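Local coordinates for protein tRNA (guanine(26)-N(2))-dimethyltransferase (Pyrococcus horikoshii, PDB 2DUL) that probably dimethylates the exocyclic N2 of guanine 26 in a number of tRNAs, with S-adenosyl-L-methionine as the methyl donor, at residues 217-222 and 228-233; 280-285 and 310-315; 196-201 and 317-322; 43-48 and 287-292. All blocks are in the same frame, centred on the assembly; numbering follows the deposited sequence.

Interaction 1 of 4, residues 217-222 and 228-233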
loop_
_atom_site.group_PDB
_atom_site.type_symbol
_atom_site.label_atom_id
_atom_site.label_comp_id
_atom_site.label_asym_id
_atom_site.label_seq_id
_atom_site.Cartn_x
_atom_site.Cartn_y
_atom_site.Cartn_z
ATOM N N VAL A 217 -4.198 -5.727 -8.369
ATOM C CA VAL A 217 -4.120 -5.061 -7.081
ATOM C C VAL A 217 -4.917 -5.854 -6.051
ATOM O O VAL A 217 -6.080 -6.180 -6.272
ATOM C CB VAL A 217 -4.678 -3.629 -7.150
ATOM C CG1 VAL A 217 -4.617 -2.983 -5.770
ATOM C CG2 VAL A 217 -3.880 -2.808 -8.147
ATOM N N ILE A 218 -4.274 -6.188 -4.937
ATOM C CA ILE A 218 -4.942 -6.914 -3.873
ATOM C C ILE A 218 -5.609 -5.875 -2.978
ATOM O O ILE A 218 -6.795 -5.969 -2.657
ATOM C CB ILE A 218 -3.935 -7.724 -3.038
ATOM C CG1 ILE A 218 -3.293 -8.809 -3.912
ATOM C CG2 ILE A 218 -4.632 -8.335 -1.828
ATOM C CD1 ILE A 218 -2.080 -9.471 -3.279
ATOM N N LEU A 219 -4.831 -4.870 -2.598
ATOM C CA LEU A 219 -5.317 -3.802 -1.740
ATOM C C LEU A 219 -4.349 -2.634 -1.775
ATOM O O LEU A 219 -3.151 -2.810 -1.579
ATOM C CB LEU A 219 -5.445 -4.299 -0.297
ATOM C CG LEU A 219 -5.693 -3.225 0.772
ATOM C CD1 LEU A 219 -7.038 -2.557 0.526
ATOM C CD2 LEU A 219 -5.652 -3.858 2.153
ATOM N N ALA A 220 -4.873 -1.443 -2.040
ATOM C CA ALA A 220 -4.046 -0.241 -2.065
ATOM C C ALA A 220 -4.864 0.825 -1.361
ATOM O O ALA A 220 -6.054 0.987 -1.636
ATOM C CB ALA A 220 -3.738 0.173 -3.490
ATOM N N TYR A 221 -4.228 1.553 -0.451
ATOM C CA TYR A 221 -4.946 2.566 0.298
ATOM C C TYR A 221 -4.036 3.667 0.820
ATOM O O TYR A 221 -2.812 3.569 0.746
ATOM C CB TYR A 221 -5.678 1.895 1.469
ATOM C CG TYR A 221 -4.765 1.283 2.512
ATOM C CD1 TYR A 221 -4.298 2.043 3.586
ATOM C CD2 TYR A 221 -4.362 -0.051 2.428
ATOM C CE1 TYR A 221 -3.454 1.492 4.549
ATOM C CE2 TYR A 221 -3.512 -0.614 3.389
ATOM C CZ TYR A 221 -3.065 0.169 4.447
ATOM O OH TYR A 221 -2.230 -0.368 5.402
ATOM N N TYR A 222 -4.661 4.718 1.338
ATOM C CA TYR A 222 -3.952 5.852 1.910
ATOM C C TYR A 222 -4.333 5.924 3.386
ATOM O O TYR A 222 -5.486 5.680 3.743
ATOM C CB TYR A 222 -4.373 7.154 1.226
ATOM C CG TYR A 222 -3.878 8.385 1.946
ATOM C CD1 TYR A 222 -2.572 8.836 1.776
ATOM C CD2 TYR A 222 -4.700 9.063 2.848
ATOM C CE1 TYR A 222 -2.090 9.929 2.489
ATOM C CE2 TYR A 222 -4.228 10.156 3.569
ATOM C CZ TYR A 222 -2.924 10.582 3.385
ATOM O OH TYR A 222 -2.443 11.651 4.102
ATOM N N ARG A 228 0.051 2.849 0.651
ATOM C CA ARG A 228 0.280 1.411 0.718
ATOM C C ARG A 228 -0.288 0.685 -0.500
ATOM O O ARG A 228 -1.414 0.946 -0.920
ATOM C CB ARG A 228 -0.406 0.852 1.969
ATOM C CG ARG A 228 0.495 0.226 3.014
ATOM C CD ARG A 228 1.277 -0.961 2.480
ATOM N NE ARG A 228 1.672 -1.866 3.557
ATOM C CZ ARG A 228 2.720 -2.683 3.506
ATOM N NH1 ARG A 228 3.494 -2.709 2.429
ATOM N NH2 ARG A 228 2.982 -3.489 4.526
ATOM N N ALA A 229 0.480 -0.248 -1.050
ATOM C CA ALA A 229 0.014 -1.005 -2.203
ATOM C C ALA A 229 0.430 -2.464 -2.131
ATOM O O ALA A 229 1.619 -2.777 -2.022
ATOM C CB ALA A 229 0.546 -0.383 -3.494
ATOM N N PHE A 230 -0.560 -3.350 -2.180
ATOM C CA PHE A 230 -0.311 -4.783 -2.172
ATOM C C PHE A 230 -0.715 -5.286 -3.553
ATOM O O PHE A 230 -1.872 -5.142 -3.952
ATOM C CB PHE A 230 -1.161 -5.499 -1.113
ATOM C CG PHE A 230 -0.798 -5.152 0.302
ATOM C CD1 PHE A 230 -1.549 -4.230 1.023
ATOM C CD2 PHE A 230 0.301 -5.749 0.913
ATOM C CE1 PHE A 230 -1.215 -3.905 2.340
ATOM C CE2 PHE A 230 0.648 -5.432 2.232
ATOM C CZ PHE A 230 -0.112 -4.508 2.947
ATOM N N VAL A 231 0.231 -5.864 -4.285
ATOM C CA VAL A 231 -0.070 -6.372 -5.615
ATOM C C VAL A 231 0.343 -7.818 -5.801
ATOM O O VAL A 231 1.276 -8.307 -5.159
ATOM C CB VAL A 231 0.608 -5.514 -6.720
ATOM C CG1 VAL A 231 0.113 -4.082 -6.633
ATOM C CG2 VAL A 231 2.116 -5.567 -6.582
ATOM N N LYS A 232 -0.382 -8.498 -6.681
ATOM C CA LYS A 232 -0.121 -9.891 -7.008
ATOM C C LYS A 232 0.485 -9.893 -8.405
ATOM O O LYS A 232 -0.137 -9.428 -9.358
ATOM C CB LYS A 232 -1.429 -10.689 -7.021
ATOM C CG LYS A 232 -1.272 -12.146 -7.458
ATOM C CD LYS A 232 -0.513 -12.974 -6.429
ATOM C CE LYS A 232 -0.579 -14.459 -6.777
ATOM N NZ LYS A 232 0.138 -15.319 -5.801
ATOM N N LEU A 233 1.702 -10.402 -8.526
ATOM C CA LEU A 233 2.366 -10.446 -9.819
ATOM C C LEU A 233 1.723 -11.513 -10.707
ATOM O O LEU A 233 1.370 -12.594 -10.235
ATOM C CB LEU A 233 3.861 -10.728 -9.628
ATOM C CG LEU A 233 4.593 -9.656 -8.807
ATOM C CD1 LEU A 233 6.050 -10.043 -8.625
ATOM C CD2 LEU A 233 4.496 -8.310 -9.509
HETATM O O HOH W 1 -0.254 -2.189 5.680
#
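Two successive amides, Ile-218 N and Leu-219 N, converge on one carbonyl, Phe-230 O, from the same face of its plane: a classic beta bulge in the antiparallel hairpin that ends the central sheet of this class I methyltransferase. Ile-218 N reaches Phe-230 O at 2.8 Å, whereas Leu-219 N makes a longer bond of 3.3 Å to Phe-230 O. The extra residue shifts the register by one, and the chain turns a corner at Ile-218, whose branched side chain packs on Phe-230 CB and Lys-232 CB. Beyond the bulge the pairing is regular. Ala-220 and Ala-229 form a non-hydrogen-bonded pair with CB atoms 4.3 Å apart, small enough for helix 192-209 to pack closely over that face.

Leu-219, Tyr-221, Arg-228 and Phe-230 share the other face, where the last three meet helix 33-46 and Leu-219 meets helix 284-295. With CG of Tyr-221 placed between its backbone N and carbonyl carbon (chi1 65°), the ring swings over the neighbouring strand, and Arg-228 CB sits on one face in a CH-pi contact 3.8 Å from the centroid of the Tyr-221 ring. The guanidinium of Arg-228 runs on to a salt bridge with Asp-136, close to Arg-61, a predicted S-adenosyl-L-methionine ligand. Tyrosine suits this place because its ring face takes the arginine stem while its hydroxyl reaches a water: this lies 2.7 Å from Tyr-221 OH and accepts from Arg-228 NE at 2.9 Å.

Interaction 2 of 4, residues 280-285 and 310-315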
loop_
_atom_site.group_PDB
_atom_site.type_symbol
_atom_site.label_atom_id
_atom_site.label_comp_id
_atom_site.label_asym_id
_atom_site.label_seq_id
_atom_site.Cartn_x
_atom_site.Cartn_y
_atom_site.Cartn_z
ATOM N N PRO A 280 -8.792 -1.513 -10.571
ATOM C CA PRO A 280 -9.275 -1.673 -9.194
ATOM C C PRO A 280 -8.194 -1.340 -8.167
ATOM O O PRO A 280 -7.009 -1.559 -8.415
ATOM C CB PRO A 280 -9.652 -3.154 -9.124
ATOM C CG PRO A 280 -9.936 -3.522 -10.564
ATOM C CD PRO A 280 -8.854 -2.789 -11.304
ATOM N N LEU A 281 -8.598 -0.802 -7.019
ATOM C CA LEU A 281 -7.637 -0.515 -5.962
ATOM C C LEU A 281 -7.794 -1.574 -4.875
ATOM O O LEU A 281 -7.156 -1.510 -3.829
ATOM C CB LEU A 281 -7.841 0.890 -5.378
ATOM C CG LEU A 281 -7.279 2.028 -6.243
ATOM C CD1 LEU A 281 -7.430 3.356 -5.506
ATOM C CD2 LEU A 281 -5.803 1.767 -6.561
ATOM N N LYS A 282 -8.662 -2.549 -5.131
ATOM C CA LYS A 282 -8.868 -3.633 -4.180
ATOM C C LYS A 282 -9.465 -4.866 -4.842
ATOM O O LYS A 282 -10.111 -4.781 -5.886
ATOM C CB LYS A 282 -9.794 -3.196 -3.037
ATOM C CG LYS A 282 -11.271 -3.072 -3.426
ATOM C CD LYS A 282 -12.161 -2.957 -2.185
ATOM C CE LYS A 282 -13.636 -2.794 -2.553
ATOM N NZ LYS A 282 -14.496 -2.686 -1.338
ATOM N N ASP A 283 -9.215 -6.016 -4.229
ATOM C CA ASP A 283 -9.775 -7.273 -4.691
ATOM C C ASP A 283 -10.922 -7.479 -3.705
ATOM O O ASP A 283 -10.691 -7.835 -2.551
ATOM C CB ASP A 283 -8.757 -8.406 -4.559
ATOM C CG ASP A 283 -9.326 -9.748 -4.969
ATOM O OD1 ASP A 283 -10.346 -10.155 -4.382
ATOM O OD2 ASP A 283 -8.759 -10.397 -5.874
ATOM N N GLU A 284 -12.147 -7.217 -4.154
ATOM C CA GLU A 284 -13.338 -7.351 -3.313
ATOM C C GLU A 284 -13.351 -8.553 -2.379
ATOM O O GLU A 284 -13.535 -8.401 -1.173
ATOM C CB GLU A 284 -14.598 -7.409 -4.176
ATOM C CG GLU A 284 -15.022 -6.089 -4.770
ATOM C CD GLU A 284 -16.329 -6.207 -5.531
ATOM O OE1 GLU A 284 -17.326 -6.660 -4.928
ATOM O OE2 GLU A 284 -16.358 -5.846 -6.730
ATOM N N LYS A 285 -13.182 -9.744 -2.946
ATOM C CA LYS A 285 -13.185 -10.986 -2.170
ATOM C C LYS A 285 -12.209 -10.955 -0.999
ATOM O O LYS A 285 -12.595 -11.133 0.154
ATOM C CB LYS A 285 -12.819 -12.177 -3.062
ATOM C CG LYS A 285 -13.753 -12.426 -4.235
ATOM C CD LYS A 285 -13.241 -13.564 -5.129
ATOM C CE LYS A 285 -11.945 -13.196 -5.870
ATOM N NZ LYS A 285 -10.755 -12.997 -4.978
ATOM N N LYS A 310 -13.143 -2.002 7.297
ATOM C CA LYS A 310 -14.580 -1.964 7.043
ATOM C C LYS A 310 -14.914 -0.819 6.097
ATOM O O LYS A 310 -15.794 -0.944 5.245
ATOM C CB LYS A 310 -15.361 -1.814 8.354
ATOM C CG LYS A 310 -15.342 -3.063 9.224
ATOM C CD LYS A 310 -16.087 -2.858 10.536
ATOM C CE LYS A 310 -16.081 -4.137 11.366
ATOM N NZ LYS A 310 -16.749 -3.954 12.686
ATOM N N MET A 311 -14.206 0.297 6.251
ATOM C CA MET A 311 -14.420 1.451 5.389
ATOM C C MET A 311 -14.061 1.069 3.952
ATOM O O MET A 311 -14.827 1.320 3.025
ATOM C CB MET A 311 -13.551 2.627 5.850
ATOM C CG MET A 311 -13.503 3.792 4.870
ATOM S SD MET A 311 -15.124 4.507 4.517
ATOM C CE MET A 311 -15.155 5.841 5.723
ATOM N N ILE A 312 -12.897 0.449 3.778
ATOM C CA ILE A 312 -12.437 0.043 2.454
ATOM C C ILE A 312 -13.304 -1.076 1.880
ATOM O O ILE A 312 -13.573 -1.115 0.678
ATOM C CB ILE A 312 -10.959 -0.417 2.506
ATOM C CG1 ILE A 312 -10.073 0.766 2.903
ATOM C CG2 ILE A 312 -10.524 -0.967 1.150
ATOM C CD1 ILE A 312 -8.612 0.408 3.101
ATOM N N ASP A 313 -13.748 -1.981 2.743
ATOM C CA ASP A 313 -14.582 -3.092 2.309
ATOM C C ASP A 313 -15.915 -2.601 1.735
ATOM O O ASP A 313 -16.402 -3.133 0.740
ATOM C CB ASP A 313 -14.827 -4.045 3.486
ATOM C CG ASP A 313 -15.723 -5.215 3.122
ATOM O OD1 ASP A 313 -15.464 -5.873 2.092
ATOM O OD2 ASP A 313 -16.685 -5.481 3.875
ATOM N N GLN A 314 -16.499 -1.576 2.343
ATOM C CA GLN A 314 -17.779 -1.061 1.858
ATOM C C GLN A 314 -17.611 0.056 0.831
ATOM O O GLN A 314 -18.573 0.481 0.189
ATOM C CB GLN A 314 -18.623 -0.567 3.035
ATOM C CG GLN A 314 -18.105 0.696 3.683
ATOM C CD GLN A 314 -19.058 1.864 3.509
ATOM O OE1 GLN A 314 -19.464 2.190 2.391
ATOM N NE2 GLN A 314 -19.416 2.509 4.618
ATOM N N GLU A 315 -16.379 0.521 0.669
ATOM C CA GLU A 315 -16.096 1.595 -0.275
ATOM C C GLU A 315 -16.255 1.141 -1.725
ATOM O O GLU A 315 -15.774 0.076 -2.115
ATOM C CB GLU A 315 -14.671 2.109 -0.049
ATOM C CG GLU A 315 -14.333 3.384 -0.792
ATOM C CD GLU A 315 -12.997 3.961 -0.355
ATOM O OE1 GLU A 315 -12.713 3.930 0.864
ATOM O OE2 GLU A 315 -12.243 4.455 -1.221
HETATM O O HOH W 2 -14.502 -5.562 -0.202
#
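Lys-282 drives its ammonium group into the C-terminal end of helix 302-314, where NZ donates to Ile-312 O at 2.7 Å and to Glu-315 O at 3.1 Å. Both bonds lie in the plane of the accepting carbonyl, the first on a lone pair. This is the compact part of the contact. From CG outward the lysine is fully extended, its CD passing 4.2 Å from Ile-312 CG2, so that the apolar stem runs beside a buried isoleucine while the charge reaches the helix end. Lysine suits the place through its length and its three N-H groups, and its positive charge would be favoured by the partial negative charge of a helix C-terminus.

The other side is looser and wet. A water accepts from Lys-282 NZ at 3.1 Å and lies within reach of Asp-313 OD1 and Glu-284 O. The two charged groups do not touch, NZ of Lys-282 and OD1 of Asp-313 being 4.8 Å apart. Farther out, exposed Lys-285 forms a salt bridge through NZ to Asp-283 OD1 at 2.9 Å. Asp-283, short and acidic, is also the N-cap of helix 284-295, with OD1 bonded to Ile-286 N. The pattern is that of a lysine bound to the carbonyls at a helix C-terminus, here beside the N-capped start of another helix.

Interaction 3 of 4, residues 196-201 and 317-322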
loop_
_atom_site.group_PDB
_atom_site.type_symbol
_atom_site.label_atom_id
_atom_site.label_comp_id
_atom_site.label_asym_id
_atom_site.label_seq_id
_atom_site.Cartn_x
_atom_site.Cartn_y
_atom_site.Cartn_z
ATOM N N GLY A 196 -2.233 9.958 -5.726
ATOM C CA GLY A 196 -0.926 9.511 -5.275
ATOM C C GLY A 196 -0.897 7.998 -5.144
ATOM O O GLY A 196 0.100 7.347 -5.484
ATOM N N THR A 197 -1.998 7.434 -4.653
ATOM C CA THR A 197 -2.102 5.992 -4.478
ATOM C C THR A 197 -2.104 5.309 -5.850
ATOM O O THR A 197 -1.464 4.274 -6.033
ATOM C CB THR A 197 -3.392 5.611 -3.700
ATOM O OG1 THR A 197 -3.324 6.144 -2.373
ATOM C CG2 THR A 197 -3.543 4.107 -3.609
ATOM N N ARG A 198 -2.810 5.896 -6.813
ATOM C CA ARG A 198 -2.865 5.328 -8.158
ATOM C C ARG A 198 -1.542 5.517 -8.891
ATOM O O ARG A 198 -1.200 4.722 -9.763
ATOM C CB ARG A 198 -4.020 5.943 -8.955
ATOM C CG ARG A 198 -5.371 5.422 -8.499
ATOM C CD ARG A 198 -6.536 6.070 -9.224
ATOM N NE ARG A 198 -7.795 5.557 -8.686
ATOM C CZ ARG A 198 -8.325 4.380 -9.002
ATOM N NH1 ARG A 198 -9.467 4.003 -8.443
ATOM N NH2 ARG A 198 -7.730 3.589 -9.894
ATOM N N ILE A 199 -0.798 6.566 -8.540
ATOM C CA ILE A 199 0.511 6.795 -9.146
ATOM C C ILE A 199 1.450 5.688 -8.660
ATOM O O ILE A 199 2.221 5.124 -9.437
ATOM C CB ILE A 199 1.106 8.183 -8.756
ATOM C CG1 ILE A 199 0.396 9.290 -9.545
ATOM C CG2 ILE A 199 2.612 8.222 -9.073
ATOM C CD1 ILE A 199 0.746 10.704 -9.090
ATOM N N LEU A 200 1.364 5.360 -7.374
ATOM C CA LEU A 200 2.206 4.309 -6.804
ATOM C C LEU A 200 1.917 2.967 -7.482
ATOM O O LEU A 200 2.832 2.250 -7.879
ATOM C CB LEU A 200 1.940 4.168 -5.304
ATOM C CG LEU A 200 3.086 3.768 -4.366
ATOM C CD1 LEU A 200 2.485 3.158 -3.102
ATOM C CD2 LEU A 200 4.028 2.791 -5.031
ATOM N N VAL A 201 0.641 2.613 -7.596
ATOM C CA VAL A 201 0.289 1.347 -8.235
ATOM C C VAL A 201 0.773 1.366 -9.678
ATOM O O VAL A 201 1.330 0.384 -10.172
ATOM C CB VAL A 201 -1.237 1.112 -8.219
ATOM C CG1 VAL A 201 -1.576 -0.168 -8.987
ATOM C CG2 VAL A 201 -1.730 1.015 -6.768
ATOM N N ASP A 317 -15.412 0.729 -5.381
ATOM C CA ASP A 317 -14.120 0.748 -6.059
ATOM C C ASP A 317 -14.333 1.296 -7.461
ATOM O O ASP A 317 -14.729 0.574 -8.381
ATOM C CB ASP A 317 -13.518 -0.658 -6.122
ATOM C CG ASP A 317 -12.033 -0.648 -6.487
ATOM O OD1 ASP A 317 -11.474 0.443 -6.737
ATOM O OD2 ASP A 317 -11.425 -1.735 -6.524
ATOM N N ILE A 318 -14.077 2.587 -7.607
ATOM C CA ILE A 318 -14.243 3.276 -8.878
ATOM C C ILE A 318 -13.209 4.397 -8.891
ATOM O O ILE A 318 -12.814 4.892 -7.831
ATOM C CB ILE A 318 -15.675 3.839 -8.981
ATOM C CG1 ILE A 318 -15.901 4.492 -10.346
ATOM C CG2 ILE A 318 -15.913 4.832 -7.853
ATOM C CD1 ILE A 318 -17.357 4.827 -10.620
ATOM N N PRO A 319 -12.742 4.805 -10.083
ATOM C CA PRO A 319 -11.742 5.875 -10.121
ATOM C C PRO A 319 -12.207 7.237 -9.603
ATOM O O PRO A 319 -13.188 7.806 -10.085
ATOM C CB PRO A 319 -11.340 5.927 -11.594
ATOM C CG PRO A 319 -11.547 4.510 -12.055
ATOM C CD PRO A 319 -12.869 4.158 -11.402
ATOM N N LEU A 320 -11.483 7.741 -8.612
ATOM C CA LEU A 320 -11.734 9.046 -8.014
ATOM C C LEU A 320 -13.062 9.234 -7.274
ATOM O O LEU A 320 -13.799 8.277 -7.011
ATOM C CB LEU A 320 -11.549 10.130 -9.088
ATOM C CG LEU A 320 -10.223 9.985 -9.856
ATOM C CD1 LEU A 320 -10.054 11.125 -10.856
ATOM C CD2 LEU A 320 -9.055 9.962 -8.863
ATOM N N PHE A 321 -13.353 10.480 -6.920
ATOM C CA PHE A 321 -14.565 10.797 -6.174
ATOM C C PHE A 321 -14.825 12.293 -6.200
ATOM O O PHE A 321 -14.038 13.057 -6.758
ATOM C CB PHE A 321 -14.409 10.322 -4.726
ATOM C CG PHE A 321 -13.236 10.937 -4.002
ATOM C CD1 PHE A 321 -13.386 12.112 -3.270
ATOM C CD2 PHE A 321 -11.977 10.336 -4.054
ATOM C CE1 PHE A 321 -12.297 12.681 -2.596
ATOM C CE2 PHE A 321 -10.883 10.893 -3.387
ATOM C CZ PHE A 321 -11.044 12.070 -2.655
ATOM N N TYR A 322 -15.936 12.705 -5.601
ATOM C CA TYR A 322 -16.288 14.115 -5.548
ATOM C C TYR A 322 -16.233 14.566 -4.095
ATOM O O TYR A 322 -16.879 13.978 -3.232
ATOM C CB TYR A 322 -17.693 14.341 -6.123
ATOM C CG TYR A 322 -17.822 13.932 -7.579
ATOM C CD1 TYR A 322 -17.010 14.507 -8.557
ATOM C CD2 TYR A 322 -18.728 12.948 -7.972
ATOM C CE1 TYR A 322 -17.094 14.106 -9.892
ATOM C CE2 TYR A 322 -18.819 12.542 -9.307
ATOM C CZ TYR A 322 -17.998 13.124 -10.258
ATOM O OH TYR A 322 -18.073 12.718 -11.576
HETATM O O HOH W 3 -11.061 1.681 -9.317
#
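Arg-198, on helix 192-209, carries this contact by reaching across to the loop that follows helix 302-314. After Gly-196, Thr-197 faces elsewhere: its side chain packs on Ala-220 and Tyr-222 of the sheet. At Arg-198 the direction changes toward the loop. Its chain is extended from CG to NE, then turns at the last torsion (chi4 -79°), laying one face of the guanidinium against Pro-319. NH1 of Arg-198 lies 3.4 Å from Pro-319 CA, and Pro-319 CB stands 4.1 Å above the guanidinium plane, offset toward its rim. Proline offers a compact aliphatic surface here, suited to a flat cation whose polar bonds are made at its edges.

One such edge holds a water in the guanidinium plane, which accepts from Arg-198 NH1 at 2.9 Å and donates to Asp-317 OD1 at 2.9 Å. Around the rest of the group, NE forms a salt bridge with Glu-194, and NH2 bonds to the carbonyls of Trp-277 and Gly-279. Glu-194 also receives Leu-320 N, tying the loop to the same carboxylate. Farther along the helix, Leu-200 and Val-201 turn to the hairpin strands instead.

With Arg-198 NH1 and Asp-317 OD1 4.4 Å apart, beyond salt-bridge range, they probably still attract, and the shared water joins them by hydrogen bonds, while the buried arginine charge is balanced more directly by its salt bridge to Glu-194.

Interaction 4 of 4, residues 43-48 and 287-292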
loop_
_atom_site.group_PDB
_atom_site.type_symbol
_atom_site.label_atom_id
_atom_site.label_comp_id
_atom_site.label_asym_id
_atom_site.label_seq_id
_atom_site.Cartn_x
_atom_site.Cartn_y
_atom_site.Cartn_z
ATOM N N LEU A 43 -1.638 -11.626 5.145
ATOM C CA LEU A 43 -0.847 -12.842 5.043
ATOM C C LEU A 43 -1.595 -14.067 5.556
ATOM O O LEU A 43 -1.336 -15.185 5.111
ATOM C CB LEU A 43 0.490 -12.681 5.778
ATOM C CG LEU A 43 1.669 -12.201 4.915
ATOM C CD1 LEU A 43 1.263 -11.026 4.047
ATOM C CD2 LEU A 43 2.836 -11.832 5.817
ATOM N N ASN A 44 -2.527 -13.856 6.481
ATOM C CA ASN A 44 -3.311 -14.958 7.022
ATOM C C ASN A 44 -4.368 -15.418 6.028
ATOM O O ASN A 44 -5.032 -16.434 6.237
ATOM C CB ASN A 44 -3.957 -14.546 8.345
ATOM C CG ASN A 44 -3.067 -14.845 9.534
ATOM O OD1 ASN A 44 -2.877 -16.005 9.894
ATOM N ND2 ASN A 44 -2.504 -13.804 10.141
ATOM N N ILE A 45 -4.515 -14.666 4.940
ATOM C CA ILE A 45 -5.466 -15.005 3.892
ATOM C C ILE A 45 -4.703 -15.606 2.717
ATOM O O ILE A 45 -5.073 -16.659 2.201
ATOM C CB ILE A 45 -6.236 -13.757 3.391
ATOM C CG1 ILE A 45 -7.039 -13.136 4.537
ATOM C CG2 ILE A 45 -7.163 -14.137 2.244
ATOM C CD1 ILE A 45 -8.055 -14.071 5.153
ATOM N N LEU A 46 -3.626 -14.937 2.309
ATOM C CA LEU A 46 -2.823 -15.393 1.176
ATOM C C LEU A 46 -1.829 -16.504 1.501
ATOM O O LEU A 46 -1.444 -17.268 0.617
ATOM C CB LEU A 46 -2.108 -14.201 0.535
ATOM C CG LEU A 46 -2.948 -13.454 -0.510
ATOM C CD1 LEU A 46 -4.386 -13.315 -0.040
ATOM C CD2 LEU A 46 -2.334 -12.093 -0.785
ATOM N N ASN A 47 -1.406 -16.583 2.758
ATOM C CA ASN A 47 -0.498 -17.643 3.204
ATOM C C ASN A 47 0.848 -17.796 2.484
ATOM O O ASN A 47 1.260 -18.917 2.176
ATOM C CB ASN A 47 -1.227 -18.991 3.137
ATOM C CG ASN A 47 -2.580 -18.965 3.822
ATOM O OD1 ASN A 47 -3.459 -19.765 3.499
ATOM N ND2 ASN A 47 -2.751 -18.059 4.779
ATOM N N PRO A 48 1.561 -16.688 2.213
ATOM C CA PRO A 48 2.852 -16.860 1.529
ATOM C C PRO A 48 3.840 -17.615 2.429
ATOM O O PRO A 48 3.930 -17.342 3.629
ATOM C CB PRO A 48 3.283 -15.423 1.242
ATOM C CG PRO A 48 2.696 -14.664 2.403
ATOM C CD PRO A 48 1.311 -15.270 2.530
ATOM N N VAL A 287 -10.481 -8.481 0.458
ATOM C CA VAL A 287 -10.737 -7.462 1.472
ATOM C C VAL A 287 -11.934 -7.836 2.349
ATOM O O VAL A 287 -11.969 -7.513 3.539
ATOM C CB VAL A 287 -10.962 -6.086 0.821
ATOM C CG1 VAL A 287 -11.450 -5.088 1.859
ATOM C CG2 VAL A 287 -9.647 -5.600 0.196
ATOM N N SER A 288 -12.913 -8.519 1.761
ATOM C CA SER A 288 -14.084 -8.941 2.520
ATOM C C SER A 288 -13.578 -9.963 3.539
ATOM O O SER A 288 -13.922 -9.902 4.720
ATOM C CB SER A 288 -15.126 -9.574 1.593
ATOM O OG SER A 288 -16.314 -9.891 2.297
ATOM N N LYS A 289 -12.743 -10.890 3.074
ATOM C CA LYS A 289 -12.168 -11.909 3.948
ATOM C C LYS A 289 -11.296 -11.280 5.031
ATOM O O LYS A 289 -11.246 -11.772 6.158
ATOM C CB LYS A 289 -11.317 -12.897 3.148
ATOM C CG LYS A 289 -12.094 -13.889 2.302
ATOM C CD LYS A 289 -11.180 -15.013 1.830
ATOM C CE LYS A 289 -11.937 -16.092 1.073
ATOM N NZ LYS A 289 -12.515 -15.585 -0.199
ATOM N N MET A 290 -10.600 -10.202 4.680
ATOM C CA MET A 290 -9.727 -9.511 5.624
ATOM C C MET A 290 -10.491 -8.953 6.820
ATOM O O MET A 290 -10.021 -9.028 7.957
ATOM C CB MET A 290 -8.973 -8.381 4.914
ATOM C CG MET A 290 -7.881 -8.869 3.971
ATOM S SD MET A 290 -6.967 -7.509 3.205
ATOM C CE MET A 290 -6.002 -6.877 4.611
ATOM N N VAL A 291 -11.666 -8.386 6.570
ATOM C CA VAL A 291 -12.474 -7.836 7.654
ATOM C C VAL A 291 -12.791 -8.945 8.651
ATOM O O VAL A 291 -12.686 -8.757 9.864
ATOM C CB VAL A 291 -13.802 -7.240 7.127
ATOM C CG1 VAL A 291 -14.708 -6.860 8.298
ATOM C CG2 VAL A 291 -13.516 -6.013 6.277
ATOM N N LYS A 292 -13.162 -10.107 8.122
ATOM C CA LYS A 292 -13.515 -11.264 8.935
ATOM C C LYS A 292 -12.300 -11.819 9.672
ATOM O O LYS A 292 -12.372 -12.128 10.865
ATOM C CB LYS A 292 -14.140 -12.339 8.039
ATOM C CG LYS A 292 -14.761 -13.522 8.770
ATOM C CD LYS A 292 -13.724 -14.560 9.157
ATOM C CE LYS A 292 -14.389 -15.823 9.676
ATOM N NZ LYS A 292 -13.381 -16.878 9.979
#
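The last turn of helix 33-46 meets the side of helix 284-295 in a small helix-helix contact, made chiefly by Ile-45. Its CG1 is anti to the carbonyl carbon (chi1 -61°), and the second torsion bends the chain again, bringing CD1 to the opposing helix, 4.0 Å from Lys-289 CB. The other branch, Ile-45 CG2, lies 4.1 Å from Lys-289 CD, so the two side chains cross at a slant, touching through both isoleucine branches. A branched residue can thus meet the lysine stem at two points, while the stem gives apolar cover and its ammonium end leads away from the contact.

On the buried side Ile-45 CG1 is 4.4 Å from Met-290 CG. Methionine, long and unbranched, continues inward to Leu-309 and Leu-219 and joins the helix contact to the core. No hydrogen bond links the segments.

Helix 33-46 ends just beyond Ile-45. Asn-47 takes a positive phi (57°), and Leu-43 O receives both Asn-47 N, at 2.7 Å, and Asn-47 ND2, at 3.2 Å. Asparagine suits this place, since it tolerates such a backbone and its amide adds a second donor. Pro-48 then leads toward strand 50-53, a helix-to-strand connection of the Rossmann-like methyltransferase fold.

Overall arrangement
Strand 213-223 connects the set. Its stretch from Ile-218 to Ala-220, in interaction 1, also pairs with the loop of interaction 2: Ile-218 O lies 2.9 Å from Asp-283 N, and Ala-220 N 2.9 Å from Leu-281 O, both probable hydrogen bonds. Interactions 3 and 4 pack against interaction 1 through different residues, Val-201 CG1 lying 3.6 Å from Val-217 CG2 and Leu-46 CD2 3.6 Å from Ile-218 CD1. Asp-317 of interaction 3 turns OD2 to Leu-281 N of interaction 2 at 3.0 Å. Helix 284-295 serves interactions 2 and 4, whereas 3 and 4 remain about 22 Å apart between centres. Interaction 1 comes nearest the predicted S-adenosyl-L-methionine site, the Arg-228 side chain being about 3 Å from that of Arg-61.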